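Local atomic coordinates of restriction endonuclease Hpy99I (Helicobacter pylori, PDB entry 3GOX), a protein that cuts double-stranded DNA as a type II restriction endonuclease of the beta-beta-alpha-Me class and binds zinc ions. Residues I170-S173 with C174-L178; D158-H161 with D162-W165; F138-P141 with I142-K145. All blocks are in the same frame, centred on the assembly; numbering follows the deposited sequence.

Contact 1 of 3, residues I170-S173 with C174-L178; sequences ICDS and CNTGL. With ZN (zinc ion), chain F; NA (sodium ion), chain G; nucleotides of chain D; nucleotides of chain C.
Cys-171 and Cys-174, a CxxC pair, share a zinc ion at the start of helix 172-180, the helix that completes the beta-beta-alpha-Me finger after strand 166-171. Cys-174 SG lies 2.3 Å from the zinc ion, and Cys-171 SG and Cys-174 SG are 3.7 Å apart; Cys-140 and Cys-143 supply the other ligands. Cys-171 is also the N-cap. With its sulfur between its own backbone N and carbonyl carbon (chi1 78°), Cys-171 SG turns back over the first turn and accepts from Cys-174 N at 3.4 Å, so one thiolate serves both metal and helix end. Regular helical bonds begin with Asn-175 N to Cys-171 O. Apolar contact comes from Ile-170: its side chain crosses that of Asn-175 at about a right angle, and Ile-170 CD1 meets Leu-178 CD1 at 3.8 Å.

Polar side chains face the DNA. Asp-172 OD1 accepts from N2 of DG7 of chain D at 3.1 Å, while a water links OD2 to N2 of DG4 of chain C. Thr-176 OG1 bonds to Arg-180 of the second subunit. Asn-175 is fixed through both ends of its amide: OD1 binds the sodium ion at 2.3 Å, and ND2 donates to O3' of DG7 of chain D at 2.7 Å with an N-H...O angle of 154°.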
loop_
_atom_site.group_PDB
_atom_site.type_symbol
_atom_site.label_atom_id
_atom_site.label_comp_id
_atom_site.label_asym_id
_atom_site.label_seq_id
_atom_site.Cartn_x
_atom_site.Cartn_y
_atom_site.Cartn_z
ATOM N N ILE A 170 -14.160 3.079 -3.988
ATOM C CA ILE A 170 -13.032 3.870 -3.502
ATOM C C ILE A 170 -11.833 3.610 -4.426
ATOM O O ILE A 170 -11.825 2.651 -5.215
ATOM C CB ILE A 170 -12.653 3.542 -2.012
ATOM C CG1 ILE A 170 -12.225 2.078 -1.838
ATOM C CG2 ILE A 170 -13.816 3.884 -1.057
ATOM C CD1 ILE A 170 -11.747 1.749 -0.414
ATOM N N CYS A 171 -10.796 4.437 -4.323
ATOM C CA CYS A 171 -9.605 4.212 -5.145
ATOM C C CYS A 171 -8.791 3.022 -4.621
ATOM O O CYS A 171 -8.853 2.683 -3.445
ATOM C CB CYS A 171 -8.768 5.491 -5.295
ATOM S SG CYS A 171 -7.745 5.920 -3.855
ATOM N N ASP A 172 -8.075 2.382 -5.534
ATOM C CA ASP A 172 -7.234 1.206 -5.221
ATOM C C ASP A 172 -6.177 1.562 -4.181
ATOM O O ASP A 172 -5.856 0.741 -3.327
ATOM C CB ASP A 172 -6.602 0.683 -6.531
ATOM C CG ASP A 172 -5.689 -0.536 -6.334
ATOM O OD1 ASP A 172 -6.196 -1.665 -6.252
ATOM O OD2 ASP A 172 -4.446 -0.362 -6.355
ATOM N N SER A 173 -5.649 2.775 -4.241
ATOM C CA SER A 173 -4.665 3.227 -3.251
ATOM C C SER A 173 -5.254 3.161 -1.843
ATOM O O SER A 173 -4.647 2.586 -0.921
ATOM C CB SER A 173 -4.224 4.640 -3.605
ATOM O OG SER A 173 -3.341 5.194 -2.661
ATOM N N CYS A 174 -6.431 3.740 -1.644
ATOM C CA CYS A 174 -7.099 3.695 -0.341
ATOM C C CYS A 174 -7.455 2.277 0.069
ATOM O O CYS A 174 -7.283 1.908 1.229
ATOM C CB CYS A 174 -8.367 4.561 -0.348
ATOM S SG CYS A 174 -7.966 6.328 -0.215
ATOM N N ASN A 175 -7.954 1.479 -0.867
ATOM C CA ASN A 175 -8.371 0.116 -0.557
ATOM C C ASN A 175 -7.191 -0.727 -0.041
ATOM O O ASN A 175 -7.321 -1.460 0.946
ATOM C CB ASN A 175 -8.995 -0.546 -1.783
ATOM C CG ASN A 175 -9.615 -1.884 -1.462
ATOM O OD1 ASN A 175 -10.475 -1.978 -0.600
ATOM N ND2 ASN A 175 -9.187 -2.930 -2.166
ATOM N N THR A 176 -6.047 -0.585 -0.697
ATOM C CA THR A 176 -4.858 -1.331 -0.312
ATOM C C THR A 176 -4.204 -0.743 0.942
ATOM O O THR A 176 -3.402 -1.420 1.593
ATOM C CB THR A 176 -3.876 -1.452 -1.488
ATOM O OG1 THR A 176 -3.568 -0.165 -2.044
ATOM C CG2 THR A 176 -4.466 -2.375 -2.555
ATOM N N GLY A 177 -4.559 0.491 1.295
ATOM C CA GLY A 177 -4.217 1.077 2.586
ATOM C C GLY A 177 -5.057 0.524 3.727
ATOM O O GLY A 177 -4.533 0.227 4.813
ATOM N N LEU A 178 -6.368 0.390 3.522
ATOM C CA LEU A 178 -7.251 -0.227 4.522
ATOM C C LEU A 178 -6.697 -1.583 4.926
ATOM O O LEU A 178 -6.684 -1.925 6.109
ATOM C CB LEU A 178 -8.675 -0.425 3.971
ATOM C CG LEU A 178 -9.458 0.825 3.568
ATOM C CD1 LEU A 178 -10.859 0.466 3.087
ATOM C CD2 LEU A 178 -9.520 1.793 4.677
HETATM ZN ZN ZN F . -8.787 7.224 -2.207
HETATM NA NA NA G . -11.352 -3.651 0.710
ATOM P P DG D 7 -5.375 -7.395 2.221
ATOM O OP1 DG D 7 -6.104 -7.544 3.505
ATOM O OP2 DG D 7 -4.701 -8.567 1.615
ATOM O "O5'" DG D 7 -6.402 -6.821 1.146
ATOM C "C5'" DG D 7 -7.047 -5.580 1.378
ATOM C "C4'" DG D 7 -7.811 -5.144 0.150
ATOM O "O4'" DG D 7 -6.896 -5.084 -0.973
ATOM C "C3'" DG D 7 -8.939 -6.068 -0.306
ATOM O "O3'" DG D 7 -9.907 -5.286 -1.008
ATOM C "C2'" DG D 7 -8.225 -7.006 -1.258
ATOM C "C1'" DG D 7 -7.228 -6.073 -1.939
ATOM N N9 DG D 7 -5.992 -6.726 -2.374
ATOM C C8 DG D 7 -5.402 -7.835 -1.807
ATOM N N7 DG D 7 -4.338 -8.240 -2.449
ATOM C C5 DG D 7 -4.206 -7.340 -3.498
ATOM C C6 DG D 7 -3.251 -7.289 -4.552
ATOM O O6 DG D 7 -2.324 -8.072 -4.794
ATOM N N1 DG D 7 -3.470 -6.201 -5.391
ATOM C C2 DG D 7 -4.487 -5.289 -5.252
ATOM N N2 DG D 7 -4.521 -4.303 -6.168
ATOM N N3 DG D 7 -5.402 -5.339 -4.291
ATOM C C4 DG D 7 -5.202 -6.383 -3.455
ATOM P P DG C 4 0.348 -1.703 -13.612
ATOM O OP1 DG C 4 0.498 -1.006 -14.917
ATOM O OP2 DG C 4 1.505 -2.436 -13.033
ATOM O "O5'" DG C 4 -0.171 -0.627 -12.557
ATOM C "C5'" DG C 4 -1.476 -0.063 -12.695
ATOM C "C4'" DG C 4 -1.875 0.705 -11.456
ATOM O "O4'" DG C 4 -1.863 -0.175 -10.305
ATOM C "C3'" DG C 4 -0.985 1.877 -11.061
ATOM O "O3'" DG C 4 -1.778 2.788 -10.295
ATOM C "C2'" DG C 4 0.052 1.199 -10.181
ATOM C "C1'" DG C 4 -0.808 0.199 -9.417
ATOM N N9 DG C 4 -0.135 -1.027 -8.991
ATOM C C8 DG C 4 0.704 -1.819 -9.740
ATOM N N7 DG C 4 1.101 -2.890 -9.106
ATOM C C5 DG C 4 0.500 -2.795 -7.859
ATOM C C6 DG C 4 0.540 -3.681 -6.740
ATOM O O6 DG C 4 1.114 -4.776 -6.635
ATOM N N1 DG C 4 -0.198 -3.187 -5.671
ATOM C C2 DG C 4 -0.898 -2.007 -5.672
ATOM N N2 DG C 4 -1.532 -1.691 -4.530
ATOM N N3 DG C 4 -0.966 -1.188 -6.713
ATOM C C4 DG C 4 -0.249 -1.640 -7.763
HETATM O O HOH W 1 -2.524 1.143 -4.903
HETATM O O HOH W 2 -7.427 -3.202 -4.316
HETATM O O HOH W 3 -9.582 -3.272 2.189
HETATM O O HOH W 4 -12.029 -5.282 2.423
#

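Contact 2 of 3, residues D158-H161 with D162-W165. With NA (sodium ion), chain G; nucleotides of chain D.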
loop_
_atom_site.group_PDB
_atom_site.type_symbol
_atom_site.label_atom_id
_atom_site.label_comp_id
_atom_site.label_asym_id
_atom_site.label_seq_id
_atom_site.Cartn_x
_atom_site.Cartn_y
_atom_site.Cartn_z
ATOM N N ASP A 158 -15.046 -1.891 -2.727
ATOM C CA ASP A 158 -14.630 -2.271 -1.373
ATOM C C ASP A 158 -15.793 -2.971 -0.649
ATOM O O ASP A 158 -16.954 -2.676 -0.878
ATOM C CB ASP A 158 -14.156 -1.022 -0.638
ATOM C CG ASP A 158 -13.816 -1.270 0.797
ATOM O OD1 ASP A 158 -13.141 -2.292 1.118
ATOM O OD2 ASP A 158 -14.178 -0.403 1.620
ATOM N N HIS A 159 -15.460 -3.953 0.201
ATOM C CA HIS A 159 -16.470 -4.687 0.972
ATOM C C HIS A 159 -15.962 -5.027 2.369
ATOM O O HIS A 159 -14.738 -5.040 2.630
ATOM C CB HIS A 159 -16.923 -5.950 0.211
ATOM C CG HIS A 159 -16.029 -7.130 0.402
ATOM N ND1 HIS A 159 -14.820 -7.267 -0.243
ATOM C CD2 HIS A 159 -16.167 -8.229 1.177
ATOM C CE1 HIS A 159 -14.248 -8.398 0.132
ATOM N NE2 HIS A 159 -15.044 -9.001 0.993
ATOM N N ASN A 160 -16.912 -5.263 3.269
ATOM C CA ASN A 160 -16.609 -5.712 4.621
ATOM C C ASN A 160 -16.422 -7.235 4.621
ATOM O O ASN A 160 -17.340 -7.991 4.278
ATOM C CB ASN A 160 -17.719 -5.274 5.587
ATOM C CG ASN A 160 -17.430 -5.656 7.034
ATOM O OD1 ASN A 160 -17.326 -6.828 7.359
ATOM N ND2 ASN A 160 -17.316 -4.663 7.908
ATOM N N HIS A 161 -15.235 -7.690 5.019
ATOM C CA HIS A 161 -14.927 -9.127 4.983
ATOM C C HIS A 161 -15.317 -9.894 6.258
ATOM O O HIS A 161 -14.963 -11.066 6.407
ATOM C CB HIS A 161 -13.460 -9.374 4.609
ATOM C CG HIS A 161 -12.471 -8.845 5.597
ATOM N ND1 HIS A 161 -11.453 -7.987 5.239
ATOM C CD2 HIS A 161 -12.333 -9.058 6.927
ATOM C CE1 HIS A 161 -10.733 -7.692 6.307
ATOM N NE2 HIS A 161 -11.246 -8.329 7.345
ATOM N N ASP A 162 -16.056 -9.240 7.156
ATOM C CA ASP A 162 -16.769 -9.926 8.245
ATOM C C ASP A 162 -18.197 -10.312 7.865
ATOM O O ASP A 162 -18.717 -11.327 8.317
ATOM C CB ASP A 162 -16.796 -9.049 9.497
ATOM C CG ASP A 162 -15.404 -8.723 10.005
ATOM O OD1 ASP A 162 -14.519 -9.597 9.912
ATOM O OD2 ASP A 162 -15.194 -7.594 10.496
ATOM N N THR A 163 -18.827 -9.488 7.040
ATOM C CA THR A 163 -20.227 -9.679 6.649
ATOM C C THR A 163 -20.436 -10.123 5.190
ATOM O O THR A 163 -21.484 -10.683 4.859
ATOM C CB THR A 163 -21.011 -8.370 6.859
ATOM O OG1 THR A 163 -20.450 -7.349 6.030
ATOM C CG2 THR A 163 -20.945 -7.911 8.313
ATOM N N GLY A 164 -19.464 -9.843 4.318
ATOM C CA GLY A 164 -19.620 -10.052 2.875
ATOM C C GLY A 164 -20.395 -8.943 2.165
ATOM O O GLY A 164 -20.687 -9.054 0.974
ATOM N N TRP A 165 -20.703 -7.854 2.864
ATOM C CA TRP A 165 -21.500 -6.783 2.255
ATOM C C TRP A 165 -20.649 -5.625 1.764
ATOM O O TRP A 165 -19.559 -5.368 2.263
ATOM C CB TRP A 165 -22.577 -6.278 3.211
ATOM C CG TRP A 165 -23.428 -7.370 3.757
ATOM C CD1 TRP A 165 -23.745 -8.558 3.148
ATOM C CD2 TRP A 165 -24.090 -7.379 5.023
ATOM N NE1 TRP A 165 -24.546 -9.312 3.974
ATOM C CE2 TRP A 165 -24.770 -8.612 5.132
ATOM C CE3 TRP A 165 -24.155 -6.472 6.088
ATOM C CZ2 TRP A 165 -25.525 -8.954 6.258
ATOM C CZ3 TRP A 165 -24.898 -6.814 7.208
ATOM C CH2 TRP A 165 -25.577 -8.044 7.282
HETATM NA NA NA G . -11.352 -3.651 0.710
ATOM P P DA D 8 -11.353 -5.900 -1.359
ATOM O OP1 DA D 8 -12.339 -5.325 -0.403
ATOM O OP2 DA D 8 -11.253 -7.375 -1.514
ATOM O "O5'" DA D 8 -11.662 -5.258 -2.786
ATOM C "C5'" DA D 8 -11.611 -6.035 -3.984
ATOM C "C4'" DA D 8 -10.502 -5.534 -4.880
ATOM O "O4'" DA D 8 -9.245 -6.118 -4.492
ATOM C "C3'" DA D 8 -10.659 -5.921 -6.343
ATOM O "O3'" DA D 8 -11.500 -4.949 -6.976
ATOM C "C2'" DA D 8 -9.233 -5.836 -6.859
ATOM C "C1'" DA D 8 -8.371 -6.082 -5.614
ATOM N N9 DA D 8 -7.602 -7.326 -5.623
ATOM C C8 DA D 8 -7.684 -8.365 -4.729
ATOM N N7 DA D 8 -6.832 -9.335 -4.965
ATOM C C5 DA D 8 -6.153 -8.911 -6.099
ATOM C C6 DA D 8 -5.116 -9.491 -6.850
ATOM N N6 DA D 8 -4.553 -10.665 -6.548
ATOM N N1 DA D 8 -4.666 -8.813 -7.928
ATOM C C2 DA D 8 -5.224 -7.629 -8.219
ATOM N N3 DA D 8 -6.199 -6.978 -7.587
ATOM C C4 DA D 8 -6.626 -7.681 -6.524
HETATM O O HOH W 4 -12.029 -5.282 2.423
HETATM O O HOH W 5 -16.881 -5.459 10.694
HETATM O O HOH W 3 -9.582 -3.272 2.189
#
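Asn-160 folds its side-chain amide over the turn so that OD1 faces the backbone of Asp-162 and Thr-163. With CG anti to N (chi1 -177°), Asn-160 OD1 accepts from Asp-162 N at 2.7 Å and from Thr-163 N at 3.1 Å, the two donors arriving from opposite faces of the amide plane. The double grip fixes the rotation of the amide; its other end, ND2, is joined through one water to Asp-162 OD2. Thr-163 crosses the Asn-160 side chain at about a right angle, and its OG1 accepts from Trp-165 N in an ST turn. Thr-163 CB rests over one face of the indole near its rim. His-161 and Asp-162 point the same way side by side, ring and carboxylate planes 87° apart. On the main chain, Asn-160 N donates to Trp-165 O at 2.8 Å and Asn-160 O accepts from Gly-164 N, where a positive phi (80°) turns the chain.

The His-159 ring lies beside a DNA phosphate: ND1 makes a weak hydrogen bond to OP1 of DA8 of chain D, while NE2 is held by Val-117 O. Asp-158 OD1 binds the sodium ion at 2.3 Å, together with OP1 of DA8 of chain D. An Asx turn thus closes the beta hairpin of a beta-beta-alpha-Me finger, with Asp-158 on the metal and His-159 placed as the probable general base, as in this nuclease class.

Contact 3 of 3, residues F138-P141 with I142-K145. With ZN (zinc ion), chain F.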
loop_
_atom_site.group_PDB
_atom_site.type_symbol
_atom_site.label_atom_id
_atom_site.label_comp_id
_atom_site.label_asym_id
_atom_site.label_seq_id
_atom_site.Cartn_x
_atom_site.Cartn_y
_atom_site.Cartn_z
ATOM N N PHE A 138 -14.148 11.438 -10.812
ATOM C CA PHE A 138 -14.489 10.827 -9.532
ATOM C C PHE A 138 -13.725 11.541 -8.415
ATOM O O PHE A 138 -12.606 11.998 -8.627
ATOM C CB PHE A 138 -14.037 9.369 -9.591
ATOM C CG PHE A 138 -14.269 8.585 -8.332
ATOM C CD1 PHE A 138 -15.541 8.149 -7.992
ATOM C CD2 PHE A 138 -13.205 8.239 -7.510
ATOM C CE1 PHE A 138 -15.751 7.409 -6.843
ATOM C CE2 PHE A 138 -13.412 7.485 -6.369
ATOM C CZ PHE A 138 -14.681 7.076 -6.038
ATOM N N THR A 139 -14.330 11.627 -7.229
ATOM C CA THR A 139 -13.666 12.112 -6.018
ATOM C C THR A 139 -13.761 11.005 -4.982
ATOM O O THR A 139 -14.837 10.621 -4.558
ATOM C CB THR A 139 -14.277 13.440 -5.516
ATOM O OG1 THR A 139 -14.317 14.368 -6.607
ATOM C CG2 THR A 139 -13.437 14.011 -4.373
ATOM N N CYS A 140 -12.619 10.478 -4.571
ATOM C CA CYS A 140 -12.629 9.360 -3.630
ATOM C C CYS A 140 -13.167 9.793 -2.269
ATOM O O CYS A 140 -12.785 10.839 -1.747
ATOM C CB CYS A 140 -11.226 8.771 -3.478
ATOM S SG CYS A 140 -11.125 7.350 -2.339
ATOM N N PRO A 141 -14.104 9.021 -1.709
ATOM C CA PRO A 141 -14.682 9.449 -0.426
ATOM C C PRO A 141 -13.742 9.387 0.774
ATOM O O PRO A 141 -14.073 9.951 1.829
ATOM C CB PRO A 141 -15.877 8.514 -0.239
ATOM C CG PRO A 141 -15.629 7.348 -1.078
ATOM C CD PRO A 141 -14.745 7.801 -2.232
ATOM N N ILE A 142 -12.593 8.725 0.627
ATOM C CA ILE A 142 -11.657 8.602 1.740
ATOM C C ILE A 142 -10.559 9.648 1.607
ATOM O O ILE A 142 -10.514 10.602 2.389
ATOM C CB ILE A 142 -11.097 7.174 1.871
ATOM C CG1 ILE A 142 -12.243 6.182 2.108
ATOM C CG2 ILE A 142 -10.059 7.100 3.021
ATOM C CD1 ILE A 142 -11.816 4.743 2.205
ATOM N N CYS A 143 -9.729 9.519 0.579
ATOM C CA CYS A 143 -8.594 10.412 0.390
ATOM C C CYS A 143 -8.957 11.762 -0.229
ATOM O O CYS A 143 -8.119 12.664 -0.242
ATOM C CB CYS A 143 -7.511 9.745 -0.458
ATOM S SG CYS A 143 -7.970 9.483 -2.182
ATOM N N GLU A 144 -10.180 11.887 -0.759
ATOM C CA GLU A 144 -10.677 13.147 -1.316
ATOM C C GLU A 144 -9.938 13.590 -2.575
ATOM O O GLU A 144 -10.115 14.720 -3.023
ATOM C CB GLU A 144 -10.685 14.269 -0.255
ATOM C CG GLU A 144 -11.582 13.930 0.942
ATOM C CD GLU A 144 -11.661 15.011 2.012
ATOM O OE1 GLU A 144 -10.963 16.038 1.917
ATOM O OE2 GLU A 144 -12.435 14.815 2.974
ATOM N N LYS A 145 -9.127 12.710 -3.168
ATOM C CA LYS A 145 -8.454 13.060 -4.414
ATOM C C LYS A 145 -9.406 12.920 -5.594
ATOM O O LYS A 145 -10.159 11.956 -5.694
ATOM C CB LYS A 145 -7.189 12.236 -4.627
ATOM C CG LYS A 145 -6.169 12.410 -3.511
ATOM C CD LYS A 145 -4.739 11.980 -3.942
ATOM C CE LYS A 145 -4.610 10.511 -4.360
ATOM N NZ LYS A 145 -4.833 9.534 -3.216
HETATM ZN ZN ZN F . -8.787 7.224 -2.207
#
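Cys-140 and Cys-143 hold a zinc ion between them from the two ends of a CxxC knuckle, the turn that joins strands 137-139 and 146-148 of a small antiparallel hairpin. In the first shell, Cys-140 SG lies 2.3 Å and Cys-143 SG 2.4 Å from the zinc ion, and Cys-171 and Cys-174 complete a four-cysteine site. The two side chains reach the metal by different torsions: Cys-140 has SG anti to its backbone N (chi1 -179°), whereas Cys-143 tucks its sulfur back over its own main chain (chi1 69°). As a result Cys-143 SG comes up alongside Cys-140 CB, 3.6 Å away.

The next shell is backbone. Each sulfur accepts a hydrogen bond from the backbone N-H two residues further on, Ile-142 N to Cys-140 SG and Lys-145 N to Cys-143 SG, both long but nearly straight. Such N-H...S bonds, characteristic of zinc knuckles, would be expected to temper the negative charge on the thiolates. Glu-144, with positive phi, turns the chain back, and its N makes a weak bond to Cys-140 O. Thr-139 lies beside this return, its CG2 against Glu-144 O at 3.7 Å.

Further out, Ile-142 and Pro-141 pack on Ile-170 of strand 166-171. Lys-190 of the second subunit grips the knuckle through its NZ: it forms a salt bridge with Glu-144 OE2 and hydrogen bonds with the carbonyl oxygens of Pro-141 and Ile-142, tying the turn into the dimer. Where the knuckle passes into the hairpin, Cys-140 N donates to Lys-145 O at 3.1 Å, the donor tilted 31° from the carbonyl plane, and the same oxygen meets Thr-139 CA at 3.5 Å in a CA-H...O contact.

Contact 1 is the most buried of the three and touches both others; contacts 2 and 3 are partly buried turns that do not meet. Contacts 1 and 3 complete one zinc site, each giving a CxxC pair, so the chemistry between them is sulfur and metal, backed by apolar packing. Contacts 1 and 2 instead share the sodium ion, through Asn-175 and Asp-158, beside the DNA backbone: here the ligands are oxygens, phosphate and water. Contact 1 thus joins a probably structural zinc at the start of its helix to a DNA-bound metal held by the residue right after Cys-174. All three also reach the second subunit.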